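Local structure of ribosomal RNA processing protein 6 (Trypanosoma brucei brucei, 4NLC) at residues C69-L80 and T118-V128. The protein probably trims RNA from its 3' end as a 3'-5' exoribonuclease of the exosome, taking part in ribosomal RNA processing. The protein carries 1 engineered substitution. Sequence-based numbering, arbitrary orientation.
Sequences CPLTFVDTVEDL and TQDFIVDCLKV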
ATOM      1  N   CYS A  69      24.495  -4.317  13.390  1.00 36.58           N
ATOM      2  CA  CYS A  69      23.138  -3.989  13.842  1.00 34.95           C
ATOM      3  C   CYS A  69      22.320  -5.264  13.862  1.00 36.05           C
ATOM      4  O   CYS A  69      22.274  -5.949  12.828  1.00 35.89           O
ATOM      5  CB  CYS A  69      22.486  -2.933  12.946  1.00 34.96           C
ATOM      6  SG  CYS A  69      20.768  -2.551  13.385  1.00 38.67           S
ATOM      7  N   PRO A  70      21.634  -5.587  14.987  1.00 30.93           N
ATOM      8  CA  PRO A  70      20.803  -6.800  14.997  1.00 30.30           C
ATOM      9  C   PRO A  70      19.637  -6.632  14.039  1.00 35.07           C
ATOM     10  O   PRO A  70      19.051  -5.541  13.923  1.00 34.76           O
ATOM     11  CB  PRO A  70      20.337  -6.922  16.455  1.00 31.49           C
ATOM     12  CG  PRO A  70      21.185  -5.988  17.235  1.00 36.29           C
ATOM     13  CD  PRO A  70      21.571  -4.893  16.289  1.00 31.96           C
ATOM     14  N   LEU A  71      19.383  -7.689  13.272  1.00 31.53           N
ATOM     15  CA  LEU A  71      18.259  -7.773  12.338  1.00 29.43           C
ATOM     16  C   LEU A  71      17.494  -9.052  12.666  1.00 33.98           C
ATOM     17  O   LEU A  71      18.094 -10.134  12.699  1.00 33.43           O
ATOM     18  CB  LEU A  71      18.743  -7.777  10.877  1.00 29.07           C
ATOM     19  CG  LEU A  71      17.686  -8.083   9.784  1.00 33.56           C
ATOM     20  CD1 LEU A  71      16.527  -7.056   9.776  1.00 33.77           C
ATOM     21  CD2 LEU A  71      18.341  -8.167   8.415  1.00 33.25           C
ATOM     22  N   THR A  72      16.183  -8.933  12.927  1.00 30.82           N
ATOM     23  CA  THR A  72      15.338 -10.097  13.226  1.00 30.06           C
ATOM     24  C   THR A  72      14.230 -10.221  12.189  1.00 32.61           C
ATOM     25  O   THR A  72      13.571  -9.232  11.854  1.00 31.69           O
ATOM     26  CB  THR A  72      14.808 -10.044  14.663  1.00 35.82           C
ATOM     27  OG1 THR A  72      15.909  -9.905  15.559  1.00 33.80           O
ATOM     28  CG2 THR A  72      13.940 -11.277  15.036  1.00 29.51           C
ATOM     29  N   PHE A  73      14.069 -11.432  11.650  1.00 29.19           N
ATOM     30  CA  PHE A  73      13.030 -11.739  10.684  1.00 27.93           C
ATOM     31  C   PHE A  73      11.904 -12.385  11.477  1.00 31.35           C
ATOM     32  O   PHE A  73      12.119 -13.408  12.105  1.00 30.58           O
ATOM     33  CB  PHE A  73      13.549 -12.638   9.541  1.00 29.22           C
ATOM     34  CG  PHE A  73      12.467 -12.904   8.513  1.00 29.71           C
ATOM     35  CD1 PHE A  73      12.065 -11.914   7.629  1.00 32.54           C
ATOM     36  CD2 PHE A  73      11.823 -14.132   8.462  1.00 31.86           C
ATOM     37  CE1 PHE A  73      11.031 -12.145   6.708  1.00 33.60           C
ATOM     38  CE2 PHE A  73      10.793 -14.364   7.541  1.00 34.85           C
ATOM     39  CZ  PHE A  73      10.401 -13.368   6.677  1.00 32.84           C
ATOM     40  N   VAL A  74      10.722 -11.745  11.497  1.00 26.97           N
ATOM     41  CA  VAL A  74       9.577 -12.171  12.297  1.00 26.38           C
ATOM     42  C   VAL A  74       8.528 -12.806  11.384  1.00 30.54           C
ATOM     43  O   VAL A  74       8.004 -12.132  10.483  1.00 28.11           O
ATOM     44  CB  VAL A  74       8.991 -10.959  13.101  1.00 28.64           C
ATOM     45  CG1 VAL A  74       7.674 -11.332  13.790  1.00 27.66           C
ATOM     46  CG2 VAL A  74      10.003 -10.384  14.093  1.00 27.37           C
ATOM     47  N   ASP A  75       8.216 -14.103  11.623  1.00 27.72           N
ATOM     48  CA  ASP A  75       7.236 -14.774  10.789  1.00 27.12           C
ATOM     49  C   ASP A  75       6.346 -15.735  11.557  1.00 29.64           C
ATOM     50  O   ASP A  75       5.657 -16.554  10.932  1.00 28.54           O
ATOM     51  CB  ASP A  75       7.890 -15.441   9.551  1.00 29.28           C
ATOM     52  CG  ASP A  75       8.793 -16.637   9.799  1.00 44.36           C
ATOM     53  OD1 ASP A  75       9.202 -16.851  10.969  1.00 43.28           O
ATOM     54  OD2 ASP A  75       9.152 -17.326   8.803  1.00 55.82           O
ATOM     55  N   THR A  76       6.305 -15.611  12.900  1.00 27.10           N
ATOM     56  CA  THR A  76       5.369 -16.401  13.743  1.00 27.41           C
ATOM     57  C   THR A  76       4.635 -15.439  14.679  1.00 31.79           C
ATOM     58  O   THR A  76       5.115 -14.306  14.862  1.00 30.61           O
ATOM     59  CB  THR A  76       6.047 -17.539  14.527  1.00 31.09           C
ATOM     60  OG1 THR A  76       6.905 -16.989  15.519  1.00 33.92           O
ATOM     61  CG2 THR A  76       6.788 -18.510  13.645  1.00 29.60           C
ATOM     62  N   VAL A  77       3.486 -15.881  15.264  1.00 29.59           N
ATOM     63  CA  VAL A  77       2.653 -15.093  16.192  1.00 30.74           C
ATOM     64  C   VAL A  77       3.460 -14.704  17.425  1.00 33.75           C
ATOM     65  O   VAL A  77       3.444 -13.540  17.788  1.00 34.55           O
ATOM     66  CB  VAL A  77       1.323 -15.785  16.623  1.00 36.31           C
ATOM     67  CG1 VAL A  77       0.418 -14.821  17.412  1.00 36.02           C
ATOM     68  CG2 VAL A  77       0.571 -16.337  15.433  1.00 36.88           C
ATOM     69  N   GLU A  78       4.136 -15.681  18.068  1.00 28.83           N
ATOM     70  CA  GLU A  78       4.964 -15.529  19.289  1.00 28.56           C
ATOM     71  C   GLU A  78       6.082 -14.519  19.047  1.00 31.22           C
ATOM     72  O   GLU A  78       6.354 -13.704  19.920  1.00 32.88           O
ATOM     73  CB  GLU A  78       5.607 -16.872  19.739  1.00 30.34           C
ATOM     74  CG  GLU A  78       4.827 -18.128  19.398  1.00 44.32           C
ATOM     75  CD  GLU A  78       5.031 -18.661  17.991  1.00 60.18           C
ATOM     76  OE1 GLU A  78       4.038 -18.673  17.229  1.00 47.95           O
ATOM     77  OE2 GLU A  78       6.153 -19.115  17.665  1.00 51.14           O
ATOM     78  N   ASP A  79       6.725 -14.570  17.876  1.00 25.97           N
ATOM     79  CA  ASP A  79       7.785 -13.621  17.515  1.00 26.21           C
ATOM     80  C   ASP A  79       7.244 -12.224  17.253  1.00 28.35           C
ATOM     81  O   ASP A  79       7.929 -11.250  17.545  1.00 28.56           O
ATOM     82  CB  ASP A  79       8.640 -14.144  16.368  1.00 28.31           C
ATOM     83  CG  ASP A  79       9.554 -15.262  16.846  1.00 45.67           C
ATOM     84  OD1 ASP A  79      10.048 -15.180  18.003  1.00 47.61           O
ATOM     85  OD2 ASP A  79       9.727 -16.246  16.099  1.00 54.25           O
ATOM     86  N   LEU A  80       6.000 -12.132  16.767  1.00 23.70           N
ATOM     87  CA  LEU A  80       5.304 -10.866  16.539  1.00 23.09           C
ATOM     88  C   LEU A  80       4.959 -10.209  17.886  1.00 27.11           C
ATOM     89  O   LEU A  80       5.152  -9.000  18.047  1.00 27.04           O
ATOM     90  CB  LEU A  80       4.044 -11.077  15.671  1.00 22.61           C
ATOM     91  CG  LEU A  80       3.226  -9.833  15.330  1.00 28.34           C
ATOM     92  CD1 LEU A  80       4.087  -8.781  14.603  1.00 29.42           C
ATOM     93  CD2 LEU A  80       1.986 -10.199  14.505  1.00 27.43           C
ATOM     94  N   THR A 118      18.081   0.757  18.380  1.00 28.03           N
ATOM     95  CA  THR A 118      19.062  -0.303  18.687  1.00 28.74           C
ATOM     96  C   THR A 118      19.035  -1.514  17.754  1.00 31.93           C
ATOM     97  O   THR A 118      19.945  -2.346  17.814  1.00 31.09           O
ATOM     98  CB  THR A 118      18.904  -0.756  20.160  1.00 34.27           C
ATOM     99  OG1 THR A 118      17.510  -0.966  20.474  1.00 26.86           O
ATOM    100  CG2 THR A 118      19.530   0.222  21.128  1.00 32.23           C
ATOM    101  N   GLN A 119      17.992  -1.635  16.916  1.00 28.45           N
ATOM    102  CA  GLN A 119      17.865  -2.789  16.041  1.00 28.71           C
ATOM    103  C   GLN A 119      16.793  -2.633  14.972  1.00 31.12           C
ATOM    104  O   GLN A 119      15.951  -1.730  15.046  1.00 28.52           O
ATOM    105  CB  GLN A 119      17.609  -4.062  16.879  1.00 30.85           C
ATOM    106  CG  GLN A 119      16.330  -4.003  17.684  1.00 29.69           C
ATOM    107  CD  GLN A 119      16.185  -5.188  18.595  1.00 40.83           C
ATOM    108  OE1 GLN A 119      15.841  -5.042  19.769  1.00 40.55           O
ATOM    109  NE2 GLN A 119      16.366  -6.385  18.063  1.00 29.02           N
ATOM    110  N   ASP A 120      16.821  -3.562  13.998  1.00 27.24           N
ATOM    111  CA  ASP A 120      15.900  -3.618  12.882  1.00 26.22           C
ATOM    112  C   ASP A 120      15.069  -4.897  12.930  1.00 30.47           C
ATOM    113  O   ASP A 120      15.533  -5.912  13.437  1.00 30.33           O
ATOM    114  CB  ASP A 120      16.701  -3.556  11.556  1.00 27.68           C
ATOM    115  CG  ASP A 120      17.524  -2.294  11.355  1.00 32.62           C
ATOM    116  OD1 ASP A 120      17.120  -1.227  11.869  1.00 29.60           O
ATOM    117  OD2 ASP A 120      18.554  -2.367  10.670  1.00 42.17           O
ATOM    118  N   PHE A 121      13.855  -4.851  12.359  1.00 27.05           N
ATOM    119  CA  PHE A 121      12.936  -5.974  12.268  1.00 25.98           C
ATOM    120  C   PHE A 121      12.307  -6.003  10.893  1.00 27.89           C
ATOM    121  O   PHE A 121      12.127  -4.957  10.266  1.00 26.85           O
ATOM    122  CB  PHE A 121      11.832  -5.871  13.323  1.00 27.51           C
ATOM    123  CG  PHE A 121      12.332  -5.901  14.750  1.00 29.37           C
ATOM    124  CD1 PHE A 121      12.562  -7.115  15.400  1.00 31.18           C
ATOM    125  CD2 PHE A 121      12.577  -4.716  15.446  1.00 31.00           C
ATOM    126  CE1 PHE A 121      13.013  -7.145  16.723  1.00 32.29           C
ATOM    127  CE2 PHE A 121      13.018  -4.745  16.774  1.00 34.32           C
ATOM    128  CZ  PHE A 121      13.212  -5.964  17.408  1.00 32.97           C
ATOM    129  N   ILE A 122      12.031  -7.205  10.408  1.00 25.09           N
ATOM    130  CA  ILE A 122      11.318  -7.445   9.147  1.00 25.89           C
ATOM    131  C   ILE A 122      10.206  -8.386   9.500  1.00 29.04           C
ATOM    132  O   ILE A 122      10.477  -9.460  10.030  1.00 27.11           O
ATOM    133  CB  ILE A 122      12.190  -7.940   7.960  1.00 29.37           C
ATOM    134  CG1 ILE A 122      13.122  -6.822   7.467  1.00 29.66           C
ATOM    135  CG2 ILE A 122      11.311  -8.456   6.805  1.00 28.53           C
ATOM    136  CD1 ILE A 122      14.278  -7.310   6.566  1.00 41.02           C
ATOM    137  N   VAL A 123       8.954  -7.933   9.297  1.00 25.15           N
ATOM    138  CA  VAL A 123       7.763  -8.691   9.613  1.00 25.56           C
ATOM    139  C   VAL A 123       7.129  -9.321   8.374  1.00 28.70           C
ATOM    140  O   VAL A 123       6.753  -8.631   7.444  1.00 27.62           O
ATOM    141  CB  VAL A 123       6.730  -7.883  10.463  1.00 29.39           C
ATOM    142  CG1 VAL A 123       5.534  -8.758  10.862  1.00 27.91           C
ATOM    143  CG2 VAL A 123       7.404  -7.327  11.708  1.00 29.57           C
ATOM    144  N   ASP A 124       6.931 -10.643   8.425  1.00 26.65           N
ATOM    145  CA  ASP A 124       6.255 -11.323   7.343  1.00 27.16           C
ATOM    146  C   ASP A 124       4.731 -11.231   7.486  1.00 32.71           C
ATOM    147  O   ASP A 124       4.095 -12.108   8.069  1.00 31.67           O
ATOM    148  CB  ASP A 124       6.766 -12.760   7.168  1.00 29.11           C
ATOM    149  CG  ASP A 124       6.255 -13.433   5.919  1.00 32.56           C
ATOM    150  OD1 ASP A 124       5.211 -12.984   5.380  1.00 30.63           O
ATOM    151  OD2 ASP A 124       6.858 -14.435   5.504  1.00 36.52           O
ATOM    152  N   CYS A 125       4.169 -10.140   6.919  1.00 32.63           N
ATOM    153  CA  CYS A 125       2.751  -9.750   6.765  1.00 33.13           C
ATOM    154  C   CYS A 125       1.914 -10.800   6.123  1.00 36.21           C
ATOM    155  O   CYS A 125       0.698 -10.645   6.131  1.00 38.24           O
ATOM    156  CB  CYS A 125       2.650  -8.490   5.915  1.00 33.32           C
ATOM    157  SG  CYS A 125       3.189  -7.020   6.742  1.00 37.00           S
ATOM    158  N   LEU A 126       2.525 -11.693   5.361  1.00 30.11           N
ATOM    159  CA  LEU A 126       1.784 -12.734   4.697  1.00 29.92           C
ATOM    160  C   LEU A 126       1.575 -13.878   5.658  1.00 35.04           C
ATOM    161  O   LEU A 126       0.446 -14.296   5.873  1.00 36.42           O
ATOM    162  CB  LEU A 126       2.492 -13.199   3.411  1.00 29.54           C
ATOM    163  CG  LEU A 126       2.445 -12.222   2.235  1.00 32.09           C
ATOM    164  CD1 LEU A 126       3.258 -12.753   1.037  1.00 30.93           C
ATOM    165  CD2 LEU A 126       1.002 -11.901   1.838  1.00 32.06           C
ATOM    166  N   LYS A 127       2.656 -14.350   6.268  1.00 30.90           N
ATOM    167  CA  LYS A 127       2.631 -15.460   7.210  1.00 30.17           C
ATOM    168  C   LYS A 127       1.873 -15.110   8.485  1.00 33.88           C
ATOM    169  O   LYS A 127       1.208 -15.985   9.027  1.00 34.59           O
ATOM    170  CB  LYS A 127       4.057 -15.953   7.519  1.00 32.28           C
ATOM    171  CG  LYS A 127       4.054 -17.360   8.085  1.00 45.64           C
ATOM    172  CD  LYS A 127       5.111 -18.257   7.493  1.00 52.14           C
ATOM    173  CE  LYS A 127       5.122 -19.594   8.192  1.00 56.53           C
ATOM    174  NZ  LYS A 127       3.788 -20.260   8.152  1.00 68.16           N
ATOM    175  N   VAL A 128       1.947 -13.853   8.961  1.00 29.78           N
ATOM    176  CA  VAL A 128       1.221 -13.473  10.194  1.00 28.31           C
ATOM    177  C   VAL A 128       0.097 -12.445   9.894  1.00 29.43           C
ATOM    178  O   VAL A 128      -0.341 -11.731  10.801  1.00 27.70           O
ATOM    179  CB  VAL A 128       2.153 -13.050  11.384  1.00 31.26           C
ATOM    180  CG1 VAL A 128       3.109 -14.180  11.749  1.00 30.55           C
ATOM    181  CG2 VAL A 128       2.926 -11.775  11.090  1.00 30.60           C
TER
HETATM  182  O   HOH W   1      16.753  -7.311  15.416  1.00 25.79           O
HETATM  183  O   HOH W   2       8.588 -16.329   6.171  1.00 34.61           O
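The edge of the mixed sheet in this RNase H-like exonuclease domain is a worked example of parallel strand pairing: outermost strand 71-74 lies along strand 120-123, their axes 18° apart. Five backbone bonds join them, from Asp120 N to Pro70 O through Asp124 N to Val74 O, the shortest being Val74 N to Ile122 O at 2.7 Å.

On one face of the sheet, Ile122 touches both Leu71 and Phe73. Its CD1 meets Leu71 CD1 at 3.9 Å, while its CG2 reaches the edge of the Phe73 ring, 3.6 Å from Phe73 CD1. With CG swung opposite the backbone N (chi1 -178°), Phe73 also carries CZ to within 3.7 Å of Asp124 CB. Helix 213-224 covers Leu71 and Ile122 here through Val216.

The other face is packed against helix 77-87, which begins just after its N-cap, Thr76: Leu80 rests CD1 on Val123 CG1 and CD2 on Val128 CG2, the latter beyond the strand. The Thr72 and Phe121 side chains run side by side, Thr72 CB 3.8 Å from Phe121 CD1.

A water bridges the segments near each end. One links Thr72 OG1, Gln119 NE2 and Asp120 O; a second donates to the carboxylates of Asp75 and Asp124, probably easing their like charges, as should the salt bridge from Asp124 OD2 to Arg209. Asp124 OD1 accepts from Leu126 N in an Asx turn, nearly along its C-O axis, and from Lys127 N, completing an Asx motif, from above the carboxylate plane, each at 3.0 Å.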